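Local coordinates for Low molecular weight protein-tyrosine-phosphatase YfkJ (PDB 4ETM) that removes phosphate from phosphotyrosine-containing proteins, hydrolysing the phosphotyrosine ester, and takes part in resistance to ethanol stress, at residues L96-I110 with A117-Y131. Numbering follows the deposited sequence.
Sequences LDDFDYIIAMDAENI and AGFKNTSHIKRLLDY
L96, a branched apolar side chain suited to its buried place, sets CD1 against A117, 3.7 Å from CB, and CD2 against I125 CD1. Next in the same helix, D97 receives K120 NZ on OD2 at 2.8 Å in a salt bridge, on the syn side but 30° out of the carboxylate plane; lysine's long chain suits this rim. H124 NE2 donates to L96 O at 2.8 Å, the oxygen 20° out of the ring plane; a ring N-H suits a carbonyl near a helix end. With chi1 at 60°, H124 CG lies between the backbone N and the carbonyl carbon, which brings the ring to L96 O and I102 CD1.

From I102 the chains run parallel. I102 N donates to H124 O, K126 N to I102 O, A104 N to K126 O and L128 N to A104 O. I103 rests CG2 on L128 CB (3.8 Å) and CD1 on the ring of Y131, while on the other face I110 CD1 reaches I125 CG2 (3.7 Å). R127 suits both neighbours: aliphatic CG crosses I110 CG1, NE salt-bridges D130 OD1 and NH1 D139.

In this beta-alpha-beta unit the ladder reaches A104 O; just beyond, D106 OD1 caps helix 107-117 through N109 N, while OD2 salt-bridges active-site R31.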
loop_
_atom_site.group_PDB
_atom_site.type_symbol
_atom_site.label_atom_id
_atom_site.label_comp_id
_atom_site.label_asym_id
_atom_site.label_seq_id
_atom_site.Cartn_x
_atom_site.Cartn_y
_atom_site.Cartn_z
ATOM N N LEU A 96 -0.315 15.669 5.208
ATOM C CA LEU A 96 0.830 15.396 4.346
ATOM C C LEU A 96 1.810 16.570 4.365
ATOM O O LEU A 96 3.015 16.374 4.468
ATOM C CB LEU A 96 0.376 15.112 2.909
ATOM C CG LEU A 96 -0.616 13.964 2.718
ATOM C CD1 LEU A 96 -1.108 13.932 1.284
ATOM C CD2 LEU A 96 0.011 12.648 3.090
ATOM N N ASP A 97 1.288 17.783 4.296
ATOM C CA ASP A 97 2.144 18.960 4.237
ATOM C C ASP A 97 2.620 19.380 5.628
ATOM O O ASP A 97 3.648 20.036 5.761
ATOM C CB ASP A 97 1.410 20.119 3.563
ATOM C CG ASP A 97 1.162 19.878 2.078
ATOM O OD1 ASP A 97 1.925 19.107 1.450
ATOM O OD2 ASP A 97 0.206 20.473 1.531
ATOM N N ASP A 98 1.871 18.994 6.657
ATOM C CA ASP A 98 2.131 19.463 8.021
ATOM C C ASP A 98 3.289 18.749 8.702
ATOM O O ASP A 98 4.053 19.357 9.444
ATOM C CB ASP A 98 0.876 19.318 8.887
ATOM C CG ASP A 98 -0.110 20.453 8.689
ATOM O OD1 ASP A 98 -0.003 21.174 7.675
ATOM O OD2 ASP A 98 -0.999 20.619 9.549
ATOM N N PHE A 99 3.407 17.448 8.466
ATOM C CA PHE A 99 4.366 16.639 9.194
ATOM C C PHE A 99 5.636 16.372 8.413
ATOM O O PHE A 99 5.580 16.071 7.242
ATOM C CB PHE A 99 3.721 15.316 9.602
ATOM C CG PHE A 99 2.729 15.447 10.728
ATOM C CD1 PHE A 99 3.142 15.346 12.050
ATOM C CD2 PHE A 99 1.386 15.655 10.470
ATOM C CE1 PHE A 99 2.235 15.462 13.095
ATOM C CE2 PHE A 99 0.473 15.770 11.520
ATOM C CZ PHE A 99 0.911 15.681 12.835
ATOM N N ASP A 100 6.778 16.434 9.090
ATOM C CA ASP A 100 8.064 16.232 8.446
ATOM C C ASP A 100 8.245 14.767 8.024
ATOM O O ASP A 100 8.808 14.487 6.962
ATOM C CB ASP A 100 9.191 16.700 9.377
ATOM C CG ASP A 100 9.108 18.185 9.680
ATOM O OD1 ASP A 100 9.089 18.979 8.712
ATOM O OD2 ASP A 100 9.043 18.560 10.874
ATOM N N TYR A 101 7.760 13.855 8.861
ATOM C CA TYR A 101 7.830 12.419 8.601
ATOM C C TYR A 101 6.439 11.837 8.689
ATOM O O TYR A 101 5.709 12.115 9.636
ATOM C CB TYR A 101 8.685 11.715 9.654
ATOM C CG TYR A 101 10.147 12.059 9.586
ATOM C CD1 TYR A 101 11.036 11.240 8.909
ATOM C CD2 TYR A 101 10.636 13.184 10.215
ATOM C CE1 TYR A 101 12.385 11.553 8.836
ATOM C CE2 TYR A 101 11.983 13.506 10.152
ATOM C CZ TYR A 101 12.846 12.678 9.466
ATOM O OH TYR A 101 14.189 12.982 9.404
ATOM N N ILE A 102 6.061 11.029 7.711
ATOM C CA ILE A 102 4.853 10.243 7.860
ATOM C C ILE A 102 5.246 8.776 7.870
ATOM O O ILE A 102 5.816 8.284 6.903
ATOM C CB ILE A 102 3.837 10.568 6.763
ATOM C CG1 ILE A 102 3.499 12.070 6.808
ATOM C CG2 ILE A 102 2.612 9.674 6.918
ATOM C CD1 ILE A 102 2.398 12.498 5.883
ATOM N N ILE A 103 4.936 8.091 8.969
ATOM C CA ILE A 103 5.439 6.756 9.226
ATOM C C ILE A 103 4.263 5.778 9.266
ATOM O O ILE A 103 3.507 5.745 10.243
ATOM C CB ILE A 103 6.211 6.709 10.569
ATOM C CG1 ILE A 103 7.361 7.723 10.581
ATOM C CG2 ILE A 103 6.759 5.321 10.808
ATOM C CD1 ILE A 103 8.288 7.631 9.388
ATOM N N ALA A 104 4.105 5.010 8.187
ATOM C CA ALA A 104 3.002 4.041 8.041
ATOM C C ALA A 104 3.344 2.702 8.646
ATOM O O ALA A 104 4.506 2.332 8.686
ATOM C CB ALA A 104 2.681 3.858 6.590
ATOM N N MET A 105 2.331 1.950 9.073
ATOM C CA MET A 105 2.584 0.641 9.683
ATOM C C MET A 105 2.781 -0.473 8.656
ATOM O O MET A 105 3.524 -1.428 8.920
ATOM C CB MET A 105 1.470 0.279 10.668
ATOM C CG MET A 105 1.373 1.257 11.824
ATOM S SD MET A 105 2.884 1.192 12.821
ATOM C CE MET A 105 3.326 2.934 12.850
ATOM N N ASP A 106 2.112 -0.357 7.508
ATOM C CA ASP A 106 2.238 -1.355 6.448
ATOM C C ASP A 106 2.070 -0.796 5.035
ATOM O O ASP A 106 1.812 0.410 4.838
ATOM C CB ASP A 106 1.293 -2.541 6.690
ATOM C CG ASP A 106 -0.175 -2.167 6.607
ATOM O OD1 ASP A 106 -0.557 -1.325 5.779
ATOM O OD2 ASP A 106 -0.978 -2.746 7.358
ATOM N N ALA A 107 2.239 -1.676 4.052
ATOM C CA ALA A 107 2.279 -1.265 2.661
ATOM C C ALA A 107 0.906 -0.769 2.229
ATOM O O ALA A 107 0.799 0.211 1.488
ATOM C CB ALA A 107 2.754 -2.409 1.766
ATOM N N GLU A 108 -0.149 -1.422 2.701
ATOM C CA GLU A 108 -1.488 -0.911 2.399
ATOM C C GLU A 108 -1.675 0.534 2.845
ATOM O O GLU A 108 -2.275 1.341 2.123
ATOM C CB GLU A 108 -2.592 -1.823 2.957
ATOM C CG GLU A 108 -2.630 -3.186 2.278
ATOM C CD GLU A 108 -3.683 -4.115 2.873
ATOM O OE1 GLU A 108 -4.204 -3.807 3.962
ATOM O OE2 GLU A 108 -3.985 -5.158 2.261
ATOM N N ASN A 109 -1.183 0.854 4.035
ATOM C CA ASN A 109 -1.288 2.215 4.558
ATOM C C ASN A 109 -0.588 3.204 3.626
ATOM O O ASN A 109 -1.101 4.301 3.352
ATOM C CB ASN A 109 -0.629 2.331 5.933
ATOM C CG ASN A 109 -1.284 1.479 6.998
ATOM O OD1 ASN A 109 -0.630 1.116 7.972
ATOM N ND2 ASN A 109 -2.559 1.183 6.850
ATOM N N ILE A 110 0.594 2.818 3.150
ATOM C CA ILE A 110 1.361 3.655 2.230
ATOM C C ILE A 110 0.537 3.909 0.973
ATOM O O ILE A 110 0.416 5.046 0.514
ATOM C CB ILE A 110 2.683 2.989 1.823
ATOM C CG1 ILE A 110 3.588 2.775 3.043
ATOM C CG2 ILE A 110 3.356 3.763 0.694
ATOM C CD1 ILE A 110 4.474 3.939 3.376
ATOM N N ALA A 117 -2.889 11.704 -1.787
ATOM C CA ALA A 117 -1.905 12.772 -1.929
ATOM C C ALA A 117 -2.092 13.702 -3.129
ATOM O O ALA A 117 -1.626 14.842 -3.103
ATOM C CB ALA A 117 -0.519 12.173 -1.957
ATOM N N GLY A 118 -2.756 13.224 -4.177
ATOM C CA GLY A 118 -2.910 14.027 -5.379
ATOM C C GLY A 118 -1.562 14.435 -5.940
ATOM O O GLY A 118 -0.720 13.574 -6.215
ATOM N N PHE A 119 -1.334 15.742 -6.071
ATOM C CA PHE A 119 -0.085 16.248 -6.632
ATOM C C PHE A 119 0.965 16.523 -5.558
ATOM O O PHE A 119 2.092 16.899 -5.867
ATOM C CB PHE A 119 -0.333 17.514 -7.454
ATOM C CG PHE A 119 -1.299 17.321 -8.588
ATOM C CD1 PHE A 119 -0.873 16.804 -9.795
ATOM C CD2 PHE A 119 -2.638 17.645 -8.439
ATOM C CE1 PHE A 119 -1.759 16.618 -10.838
ATOM C CE2 PHE A 119 -3.534 17.465 -9.486
ATOM C CZ PHE A 119 -3.091 16.945 -10.681
ATOM N N LYS A 120 0.585 16.340 -4.297
ATOM C CA LYS A 120 1.482 16.620 -3.182
ATOM C C LYS A 120 2.663 15.657 -3.131
ATOM O O LYS A 120 2.557 14.490 -3.532
ATOM C CB LYS A 120 0.727 16.570 -1.859
ATOM C CG LYS A 120 -0.340 17.628 -1.708
ATOM C CD LYS A 120 -1.143 17.403 -0.432
ATOM C CE LYS A 120 -2.326 18.358 -0.338
ATOM N NZ LYS A 120 -1.901 19.780 -0.219
ATOM N N ASN A 121 3.787 16.153 -2.628
ATOM C CA ASN A 121 4.965 15.317 -2.445
ATOM C C ASN A 121 4.727 14.185 -1.438
ATOM O O ASN A 121 4.116 14.382 -0.388
ATOM C CB ASN A 121 6.151 16.172 -2.012
ATOM C CG ASN A 121 7.474 15.502 -2.281
ATOM O OD1 ASN A 121 8.008 14.800 -1.425
ATOM N ND2 ASN A 121 8.013 15.712 -3.479
ATOM N N THR A 122 5.216 12.995 -1.770
ATOM C CA THR A 122 5.006 11.820 -0.930
ATOM C C THR A 122 6.321 11.179 -0.515
ATOM O O THR A 122 6.342 10.061 -0.017
ATOM C CB THR A 122 4.189 10.757 -1.668
ATOM O OG1 THR A 122 4.827 10.458 -2.916
ATOM C CG2 THR A 122 2.796 11.267 -1.947
ATOM N N SER A 123 7.423 11.884 -0.719
ATOM C CA SER A 123 8.727 11.286 -0.508
ATOM C C SER A 123 9.048 11.071 0.964
ATOM O O SER A 123 9.945 10.313 1.293
ATOM C CB SER A 123 9.816 12.131 -1.169
ATOM O OG SER A 123 10.017 13.347 -0.464
ATOM N N HIS A 124 8.298 11.727 1.843
ATOM C CA HIS A 124 8.506 11.595 3.285
ATOM C C HIS A 124 7.617 10.510 3.920
ATOM O O HIS A 124 7.526 10.400 5.139
ATOM C CB HIS A 124 8.257 12.938 3.975
ATOM C CG HIS A 124 6.875 13.477 3.773
ATOM N ND1 HIS A 124 6.241 13.466 2.550
ATOM C CD2 HIS A 124 6.014 14.063 4.636
ATOM C CE1 HIS A 124 5.042 14.007 2.671
ATOM N NE2 HIS A 124 4.878 14.380 3.928
ATOM N N ILE A 125 6.965 9.707 3.091
ATOM C CA ILE A 125 6.081 8.664 3.594
ATOM C C ILE A 125 6.801 7.317 3.511
ATOM O O ILE A 125 7.066 6.829 2.416
ATOM C CB ILE A 125 4.774 8.608 2.773
ATOM C CG1 ILE A 125 4.097 9.979 2.775
ATOM C CG2 ILE A 125 3.838 7.534 3.308
ATOM C CD1 ILE A 125 2.838 10.054 1.954
ATOM N N LYS A 126 7.127 6.736 4.663
ATOM C CA LYS A 126 7.834 5.459 4.717
ATOM C C LYS A 126 7.179 4.525 5.739
ATOM O O LYS A 126 6.417 4.989 6.605
ATOM C CB LYS A 126 9.307 5.676 5.072
ATOM C CG LYS A 126 10.098 6.466 4.029
ATOM C CD LYS A 126 11.585 6.442 4.340
ATOM C CE LYS A 126 12.420 7.014 3.198
ATOM N NZ LYS A 126 12.122 8.452 2.925
ATOM N N ARG A 127 7.432 3.218 5.627
ATOM C CA ARG A 127 6.980 2.270 6.648
ATOM C C ARG A 127 7.903 2.305 7.870
ATOM O O ARG A 127 9.110 2.526 7.735
ATOM C CB ARG A 127 6.917 0.835 6.104
ATOM C CG ARG A 127 5.772 0.585 5.141
ATOM C CD ARG A 127 5.764 -0.864 4.666
ATOM N NE ARG A 127 7.000 -1.222 3.974
ATOM C CZ ARG A 127 7.158 -2.354 3.299
ATOM N NH1 ARG A 127 6.159 -3.228 3.238
ATOM N NH2 ARG A 127 8.307 -2.615 2.680
ATOM N N LEU A 128 7.332 2.081 9.051
ATOM C CA LEU A 128 8.124 2.010 10.286
ATOM C C LEU A 128 9.283 1.033 10.147
ATOM O O LEU A 128 10.424 1.366 10.478
ATOM C CB LEU A 128 7.252 1.601 11.470
ATOM C CG LEU A 128 7.974 1.531 12.816
ATOM C CD1 LEU A 128 8.527 2.903 13.216
ATOM C CD2 LEU A 128 7.021 0.965 13.861
ATOM N N LEU A 129 9.006 -0.173 9.655
ATOM C CA LEU A 129 10.058 -1.185 9.580
ATOM C C LEU A 129 11.056 -0.990 8.421
ATOM O O LEU A 129 12.022 -1.750 8.302
ATOM C CB LEU A 129 9.475 -2.598 9.579
ATOM C CG LEU A 129 8.639 -2.925 10.815
ATOM C CD1 LEU A 129 8.082 -4.340 10.697
ATOM C CD2 LEU A 129 9.496 -2.768 12.067
ATOM N N ASP A 130 10.831 0.027 7.585
ATOM C CA ASP A 130 11.818 0.448 6.586
ATOM C C ASP A 130 13.074 0.953 7.317
ATOM O O ASP A 130 14.196 0.881 6.795
ATOM C CB ASP A 130 11.258 1.548 5.646
ATOM C CG ASP A 130 10.172 1.034 4.681
ATOM O OD1 ASP A 130 9.983 -0.195 4.556
ATOM O OD2 ASP A 130 9.508 1.875 4.026
ATOM N N TYR A 131 12.892 1.451 8.541
ATOM C CA TYR A 131 14.013 1.966 9.326
ATOM C C TYR A 131 14.803 0.892 10.070
ATOM O O TYR A 131 15.909 1.144 10.545
ATOM C CB TYR A 131 13.538 3.024 10.312
ATOM C CG TYR A 131 13.033 4.264 9.625
ATOM C CD1 TYR A 131 13.892 5.326 9.348
ATOM C CD2 TYR A 131 11.715 4.359 9.210
ATOM C CE1 TYR A 131 13.436 6.462 8.713
ATOM C CE2 TYR A 131 11.254 5.482 8.579
ATOM C CZ TYR A 131 12.113 6.529 8.328
ATOM O OH TYR A 131 11.641 7.650 7.685
HETATM O O HOH W 1 3.497 18.945 -1.617
HETATM O O HOH W 2 3.341 16.421 1.120
HETATM O O HOH W 3 6.359 -1.293 8.906
#